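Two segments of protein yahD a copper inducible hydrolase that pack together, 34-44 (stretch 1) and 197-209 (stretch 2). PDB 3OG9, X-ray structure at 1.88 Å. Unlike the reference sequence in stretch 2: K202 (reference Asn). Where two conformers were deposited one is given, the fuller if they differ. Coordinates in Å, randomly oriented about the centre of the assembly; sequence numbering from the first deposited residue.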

ATOM      1  N   GLU A  34      -8.738   7.722  -9.898  1.00  7.80           N
ATOM      2  CA  GLU A  34      -8.831   9.186  -9.884  1.00  7.48           C
ATOM      3  C   GLU A  34      -8.015   9.806  -8.783  1.00  7.84           C
ATOM      4  O   GLU A  34      -7.442  10.880  -8.973  1.00  9.41           O
ATOM      5  CB  GLU A  34     -10.293   9.650  -9.794  1.00  7.94           C
ATOM      6  CG  GLU A  34     -11.032   9.444 -11.114  1.00  9.54           C
ATOM      7  CD  GLU A  34     -12.450   9.994 -11.082  1.00 13.88           C
ATOM      8  OE1 GLU A  34     -13.158   9.776 -10.081  1.00 11.70           O
ATOM      9  OE2 GLU A  34     -12.845  10.644 -12.072  1.00 19.57           O
ATOM     10  N   ILE A  35      -7.916   9.122  -7.641  1.00  7.32           N
ATOM     11  CA  ILE A  35      -7.083   9.594  -6.546  1.00  8.06           C
ATOM     12  C   ILE A  35      -5.602   9.647  -6.997  1.00  7.71           C
ATOM     13  O   ILE A  35      -4.900  10.653  -6.771  1.00  8.67           O
ATOM     14  CB  ILE A  35      -7.260   8.685  -5.268  1.00  7.69           C
ATOM     15  CG1 ILE A  35      -8.682   8.770  -4.712  1.00 11.28           C
ATOM     16  CG2 ILE A  35      -6.286   9.038  -4.130  1.00  7.15           C
ATOM     17  CD1 ILE A  35      -9.046  10.079  -4.280  1.00 13.25           C
ATOM     18  N   ALA A  36      -5.123   8.553  -7.582  1.00  6.95           N
ATOM     19  CA  ALA A  36      -3.718   8.508  -8.069  1.00  7.66           C
ATOM     20  C   ALA A  36      -3.454   9.599  -9.103  1.00  8.05           C
ATOM     21  O   ALA A  36      -2.396  10.206  -9.101  1.00  8.67           O
ATOM     22  CB  ALA A  36      -3.383   7.134  -8.685  1.00  7.15           C
ATOM     23  N   GLU A  37      -4.425   9.825  -9.988  1.00  8.10           N
ATOM     24  CA  GLU A  37      -4.343  10.893 -10.968  1.00  9.75           C
ATOM     25  C   GLU A  37      -4.192  12.294 -10.333  1.00  9.29           C
ATOM     26  O   GLU A  37      -3.530  13.145 -10.916  1.00  8.95           O
ATOM     27  CB  GLU A  37      -5.522  10.830 -11.944  1.00 10.22           C
ATOM     28  CG  GLU A  37      -5.355   9.714 -12.979  1.00 11.79           C
ATOM     29  CD  GLU A  37      -6.646   9.323 -13.711  1.00 14.39           C
ATOM     30  OE1 GLU A  37      -6.529   8.578 -14.720  1.00 19.61           O
ATOM     31  OE2 GLU A  37      -7.773   9.726 -13.309  1.00 19.48           O
ATOM     32  N   MET A  38      -4.768  12.507  -9.153  0.50  9.06           N
ATOM     33  CA  MET A  38      -4.572  13.769  -8.407  0.50 10.08           C
ATOM     34  C   MET A  38      -3.212  13.840  -7.700  0.50  9.01           C
ATOM     35  O   MET A  38      -2.577  14.901  -7.657  0.50  8.43           O
ATOM     36  CB  MET A  38      -5.706  14.007  -7.390  0.50  9.96           C
ATOM     37  CG  MET A  38      -7.048  14.346  -8.019  0.50 11.82           C
ATOM     38  SD  MET A  38      -8.278  15.079  -6.896  0.50 14.35           S
ATOM     39  CE  MET A  38      -7.509  16.671  -6.588  0.50 15.14           C
ATOM     40  N   ILE A  39      -2.763  12.711  -7.159  1.00  8.33           N
ATOM     41  CA  ILE A  39      -1.507  12.650  -6.437  1.00  7.69           C
ATOM     42  C   ILE A  39      -0.281  12.783  -7.355  1.00  8.16           C
ATOM     43  O   ILE A  39       0.678  13.502  -7.033  1.00  7.93           O
ATOM     44  CB  ILE A  39      -1.425  11.348  -5.636  1.00  7.64           C
ATOM     45  CG1 ILE A  39      -2.499  11.331  -4.537  1.00  6.71           C
ATOM     46  CG2 ILE A  39      -0.004  11.132  -5.020  1.00  7.20           C
ATOM     47  CD1 ILE A  39      -2.626   9.970  -3.846  1.00  5.66           C
ATOM     48  N   ALA A  40      -0.312  12.072  -8.476  1.00  8.54           N
ATOM     49  CA  ALA A  40       0.830  12.002  -9.382  1.00  8.99           C
ATOM     50  C   ALA A  40       0.351  12.185 -10.812  1.00  9.44           C
ATOM     51  O   ALA A  40       0.299  11.210 -11.563  1.00  9.19           O
ATOM     52  CB  ALA A  40       1.526  10.651  -9.224  1.00  9.94           C
ATOM     53  N   PRO A  41      -0.039  13.425 -11.191  1.00 10.11           N
ATOM     54  CA  PRO A  41      -0.577  13.642 -12.537  1.00 10.45           C
ATOM     55  C   PRO A  41       0.381  13.161 -13.628  1.00 10.42           C
ATOM     56  O   PRO A  41       1.589  13.396 -13.518  1.00 10.37           O
ATOM     57  CB  PRO A  41      -0.735  15.179 -12.614  1.00 10.74           C
ATOM     58  CG  PRO A  41      -0.982  15.588 -11.207  1.00 11.22           C
ATOM     59  CD  PRO A  41      -0.038  14.684 -10.406  1.00 10.30           C
ATOM     60  N   SER A  42      -0.165  12.485 -14.647  1.00 10.78           N
ATOM     61  CA  SER A  42       0.587  12.041 -15.835  1.00 10.96           C
ATOM     62  C   SER A  42       1.383  10.729 -15.641  1.00  9.59           C
ATOM     63  O   SER A  42       1.931  10.198 -16.607  1.00  9.00           O
ATOM     64  CB  SER A  42       1.550  13.135 -16.360  1.00 12.40           C
ATOM     65  OG  SER A  42       0.963  14.427 -16.513  1.00 15.22           O
ATOM     66  N   HIS A  43       1.476  10.217 -14.412  1.00  8.38           N
ATOM     67  CA  HIS A  43       2.268   8.999 -14.187  1.00  7.89           C
ATOM     68  C   HIS A  43       1.486   7.780 -14.674  1.00  6.91           C
ATOM     69  O   HIS A  43       0.284   7.714 -14.480  1.00  6.99           O
ATOM     70  CB  HIS A  43       2.634   8.829 -12.702  1.00  6.44           C
ATOM     71  CG  HIS A  43       3.658   9.814 -12.209  1.00  8.35           C
ATOM     72  ND1 HIS A  43       4.891   9.424 -11.734  1.00 12.04           N
ATOM     73  CD2 HIS A  43       3.624  11.163 -12.086  1.00  9.52           C
ATOM     74  CE1 HIS A  43       5.579  10.490 -11.350  1.00 11.36           C
ATOM     75  NE2 HIS A  43       4.826  11.557 -11.536  1.00  9.35           N
ATOM     76  N   PRO A  44       2.177   6.807 -15.297  1.00  7.59           N
ATOM     77  CA  PRO A  44       1.507   5.564 -15.680  1.00  7.67           C
ATOM     78  C   PRO A  44       0.887   4.916 -14.430  1.00  7.73           C
ATOM     79  O   PRO A  44       1.418   5.061 -13.320  1.00  6.72           O
ATOM     80  CB  PRO A  44       2.658   4.670 -16.170  1.00  8.03           C
ATOM     81  CG  PRO A  44       3.733   5.656 -16.617  1.00  9.24           C
ATOM     82  CD  PRO A  44       3.609   6.821 -15.650  1.00  7.39           C
ATOM     83  N   GLU A 197      -5.951  14.380   3.215  1.00  7.28           N
ATOM     84  CA  GLU A 197      -4.738  13.531   3.240  1.00  7.77           C
ATOM     85  C   GLU A 197      -4.209  13.257   1.842  1.00  6.57           C
ATOM     86  O   GLU A 197      -3.005  13.129   1.653  1.00  5.26           O
ATOM     87  CB  GLU A 197      -4.922  12.236   4.038  1.00  6.78           C
ATOM     88  CG  GLU A 197      -5.821  11.188   3.407  1.00  9.56           C
ATOM     89  CD  GLU A 197      -6.125  10.069   4.421  1.00  9.22           C
ATOM     90  OE1 GLU A 197      -7.159  10.129   5.097  1.00  9.85           O
ATOM     91  OE2 GLU A 197      -5.283   9.164   4.581  1.00 12.81           O
ATOM     92  N   VAL A 198      -5.107  13.169   0.867  1.00  6.27           N
ATOM     93  CA  VAL A 198      -4.699  13.033  -0.533  1.00  6.52           C
ATOM     94  C   VAL A 198      -3.921  14.263  -1.076  1.00  7.42           C
ATOM     95  O   VAL A 198      -2.882  14.116  -1.769  1.00  7.60           O
ATOM     96  CB  VAL A 198      -5.896  12.650  -1.415  1.00  6.42           C
ATOM     97  CG1 VAL A 198      -5.536  12.712  -2.901  1.00  6.24           C
ATOM     98  CG2 VAL A 198      -6.374  11.284  -1.007  1.00  4.31           C
ATOM     99  N   LEU A 199      -4.394  15.464  -0.758  1.00  6.74           N
ATOM    100  CA  LEU A 199      -3.614  16.668  -1.095  1.00  8.09           C
ATOM    101  C   LEU A 199      -2.248  16.718  -0.385  1.00  7.03           C
ATOM    102  O   LEU A 199      -1.259  17.190  -0.969  1.00  7.86           O
ATOM    103  CB  LEU A 199      -4.421  17.950  -0.849  1.00  8.55           C
ATOM    104  CG  LEU A 199      -5.656  18.080  -1.759  1.00 12.23           C
ATOM    105  CD1 LEU A 199      -6.358  19.427  -1.523  1.00 18.15           C
ATOM    106  CD2 LEU A 199      -5.264  17.953  -3.231  1.00 17.58           C
ATOM    107  N   ALA A 200      -2.200  16.253   0.860  1.00  6.44           N
ATOM    108  CA  ALA A 200      -0.956  16.196   1.619  1.00  6.68           C
ATOM    109  C   ALA A 200       0.051  15.267   0.914  1.00  6.09           C
ATOM    110  O   ALA A 200       1.260  15.560   0.810  1.00  4.96           O
ATOM    111  CB  ALA A 200      -1.217  15.742   3.040  1.00  6.15           C
ATOM    112  N   ALA A 201      -0.461  14.145   0.399  1.00  6.06           N
ATOM    113  CA  ALA A 201       0.393  13.169  -0.317  1.00  5.63           C
ATOM    114  C   ALA A 201       0.882  13.733  -1.655  1.00  6.01           C
ATOM    115  O   ALA A 201       2.073  13.602  -2.014  1.00  5.24           O
ATOM    116  CB  ALA A 201      -0.377  11.870  -0.528  1.00  4.98           C
ATOM    117  N   LYS A 202      -0.025  14.403  -2.377  1.00  6.26           N
ATOM    118  CA  LYS A 202       0.313  15.163  -3.595  1.00  6.40           C
ATOM    119  C   LYS A 202       1.457  16.160  -3.343  1.00  6.02           C
ATOM    120  O   LYS A 202       2.455  16.232  -4.083  1.00  4.63           O
ATOM    121  CB  LYS A 202      -0.942  15.918  -4.088  1.00  7.14           C
ATOM    122  CG  LYS A 202      -0.765  16.702  -5.411  1.00  7.64           C
ATOM    123  CD  LYS A 202      -2.070  17.408  -5.807  1.00  7.84           C
ATOM    124  CE  LYS A 202      -1.893  18.243  -7.102  1.00 12.05           C
ATOM    125  NZ  LYS A 202      -1.597  17.400  -8.318  1.00 14.64           N
ATOM    126  N   LYS A 203       1.319  16.930  -2.282  1.00  7.44           N
ATOM    127  CA  LYS A 203       2.352  17.903  -1.929  1.00  9.10           C
ATOM    128  C   LYS A 203       3.664  17.216  -1.563  1.00  8.64           C
ATOM    129  O   LYS A 203       4.754  17.605  -2.017  1.00  8.57           O
ATOM    130  CB  LYS A 203       1.853  18.794  -0.800  1.00  9.15           C
ATOM    131  CG  LYS A 203       2.854  19.849  -0.304  1.00 12.66           C
ATOM    132  CD  LYS A 203       2.090  20.830   0.608  1.00 18.33           C
ATOM    133  CE  LYS A 203       2.940  21.379   1.726  1.00 23.87           C
ATOM    134  NZ  LYS A 203       4.287  21.765   1.235  1.00 24.21           N
ATOM    135  N   TRP A 204       3.569  16.185  -0.741  1.00  8.80           N
ATOM    136  CA  TRP A 204       4.745  15.405  -0.350  1.00  8.38           C
ATOM    137  C   TRP A 204       5.466  14.823  -1.565  1.00  9.28           C
ATOM    138  O   TRP A 204       6.694  14.932  -1.668  1.00  8.88           O
ATOM    139  CB  TRP A 204       4.332  14.280   0.579  1.00  8.19           C
ATOM    140  CG  TRP A 204       5.439  13.338   0.974  1.00  6.73           C
ATOM    141  CD1 TRP A 204       6.357  13.527   1.963  1.00  7.26           C
ATOM    142  CD2 TRP A 204       5.706  12.045   0.415  1.00  7.66           C
ATOM    143  NE1 TRP A 204       7.181  12.427   2.068  1.00  8.79           N
ATOM    144  CE2 TRP A 204       6.807  11.500   1.130  1.00  7.13           C
ATOM    145  CE3 TRP A 204       5.130  11.292  -0.614  1.00  6.96           C
ATOM    146  CZ2 TRP A 204       7.342  10.246   0.844  1.00  6.46           C
ATOM    147  CZ3 TRP A 204       5.666  10.001  -0.890  1.00  8.45           C
ATOM    148  CH2 TRP A 204       6.737   9.497  -0.144  1.00  6.02           C
ATOM    149  N   LEU A 205       4.712  14.265  -2.515  1.00  9.75           N
ATOM    150  CA  LEU A 205       5.340  13.725  -3.717  1.00 10.79           C
ATOM    151  C   LEU A 205       6.114  14.781  -4.525  1.00 12.19           C
ATOM    152  O   LEU A 205       7.220  14.488  -4.989  1.00 11.73           O
ATOM    153  CB  LEU A 205       4.329  12.996  -4.617  1.00 10.23           C
ATOM    154  CG  LEU A 205       4.943  12.089  -5.692  1.00 12.92           C
ATOM    155  CD1 LEU A 205       5.791  10.956  -5.118  1.00 11.75           C
ATOM    156  CD2 LEU A 205       3.847  11.482  -6.530  1.00 10.18           C
ATOM    157  N   THR A 206       5.555  15.991  -4.685  1.00 13.17           N
ATOM    158  CA  THR A 206       6.303  17.121  -5.312  1.00 15.38           C
ATOM    159  C   THR A 206       7.629  17.458  -4.614  1.00 16.18           C
ATOM    160  O   THR A 206       8.590  17.897  -5.254  1.00 15.95           O
ATOM    161  CB  THR A 206       5.469  18.439  -5.441  1.00 15.90           C
ATOM    162  OG1 THR A 206       5.407  19.133  -4.182  1.00 17.16           O
ATOM    163  CG2 THR A 206       4.082  18.140  -5.945  1.00 16.68           C
ATOM    164  N   GLU A 207       7.674  17.253  -3.303  1.00 17.27           N
ATOM    165  CA  GLU A 207       8.881  17.503  -2.510  1.00 19.20           C
ATOM    166  C   GLU A 207       9.882  16.389  -2.602  1.00 20.05           C
ATOM    167  O   GLU A 207      11.083  16.633  -2.547  1.00 20.23           O
ATOM    168  CB  GLU A 207       8.525  17.719  -1.039  1.00 19.48           C
ATOM    169  CG  GLU A 207       7.692  18.950  -0.838  1.00 22.23           C
ATOM    170  CD  GLU A 207       7.048  19.015   0.525  1.00 28.04           C
ATOM    171  OE1 GLU A 207       7.431  18.223   1.407  1.00 29.43           O
ATOM    172  OE2 GLU A 207       6.151  19.863   0.713  1.00 29.83           O
ATOM    173  N   THR A 208       9.406  15.146  -2.681  0.50 20.36           N
ATOM    174  CA  THR A 208      10.311  13.982  -2.647  0.50 21.12           C
ATOM    175  C   THR A 208      10.603  13.382  -4.020  0.50 22.67           C
ATOM    176  O   THR A 208      11.632  12.722  -4.203  0.50 23.11           O
ATOM    177  CB  THR A 208       9.773  12.836  -1.755  0.50 20.83           C
ATOM    178  OG1 THR A 208       8.473  12.441  -2.209  0.50 18.07           O
ATOM    179  CG2 THR A 208       9.713  13.249  -0.291  0.50 19.67           C
ATOM    180  N   LYS A 209       9.689  13.598  -4.966  1.00 23.98           N
ATOM    181  CA  LYS A 209       9.716  12.935  -6.286  1.00 26.18           C
ATOM    182  C   LYS A 209      11.132  12.831  -6.843  1.00 26.94           C
ATOM    183  O   LYS A 209      11.903  13.803  -6.774  1.00 28.50           O
ATOM    184  CB  LYS A 209       8.807  13.702  -7.271  1.00 26.45           C
ATOM    185  CG  LYS A 209       8.339  12.916  -8.511  1.00 28.34           C
ATOM    186  CD  LYS A 209       7.770  13.854  -9.592  1.00 28.65           C
ATOM    187  CE  LYS A 209       7.747  13.174 -10.983  1.00 32.88           C
ATOM    188  NZ  LYS A 209       6.797  13.794 -11.974  1.00 33.42           N
TER
HETATM  189  O   HOH W   1       2.442  15.372  -6.851  1.00 10.49           O

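The most unusual feature of this contact is that the end of helix 34-39 is tied to helix 197-208 through its own backbone carbonyls. Helix 34-39 is running out at this point, and its last carbonyls lack the full set of amide partners that a continuing helix would supply. K202 takes up one of them: its NZ donates a hydrogen bond to M38 O at 2.8 Å. The lysine reaches that oxygen with chi1, chi2 and chi3 all t, an extended chain that runs along the flank of the contact before chi4 turns to p. Its NZ also lies 3.5 Å from P41 CG, so the ammonium group sits beside P41, two residues past the helix. K202 differs from the reference sequence, which has Asn here, so this bond belongs to the deposited protein. The next carbonyl is served by a water, which donates to I39 O at 2.6 Å and to K202 O at 2.9 Å, joining the two backbones where they come nearest, with I39 CA and K202 CA 4.2 Å apart.

That close approach is made at the end of helix 34-39. The two axes approach to 9.2 Å and their N-to-C directions differ by 41°, and I39 is the knob at the crossing. Its side chain sits among V198, A201, K202 and L205, four residues of one helical surface. Its chi1 is m and its chi2 t; CG1 meets V198 CG1 at 3.7 Å, CD1 lies 4.4 Å from A201 CB, and CG2 lies 4.2 Å from L205 CD2. A branched side chain suits this hole because it can touch several walls at once, while A201, with only a methyl, forms a small part of the hole. I39 is buried and has the largest area covered by the partner stretch, 90 of the 519 Å² summed over both sides.

One turn earlier, I35 continues the apolar strip, its CG2 packing on V198 CG2 at 3.8 Å. V198, with chi1 t, packs against both isoleucines; its CG1 lies within reach of each, and its CG2 adds a contact to I35. Toward the solvent the packing loosens: M38 CE reaches L199 CD2 at 4.2 Å, a contact between two exposed side chains, and the CA-to-CB bond of L199 points away although its end comes nearer.

Past the helix, A40 is the first residue to leave helical phi/psi, and its methyl packs on L205, with A40 CB 3.7 Å from L205 CD2. A type II turn from A40 to H43, closed by H43 N to A40 O at 3.2 Å, then brings the chain round so that the CA-to-CB bond of H43 points toward the other stretch. K209, extended with all four chi angles t, donates from NZ to H43 NE2 at 3.0 Å, near the ring plane, as a nitrogen lone pair requires. The rule to read here is an apolar knob where the backbones come nearest, with K202 reaching a carbonyl beside it and K209 a ring nitrogen farther along the contact.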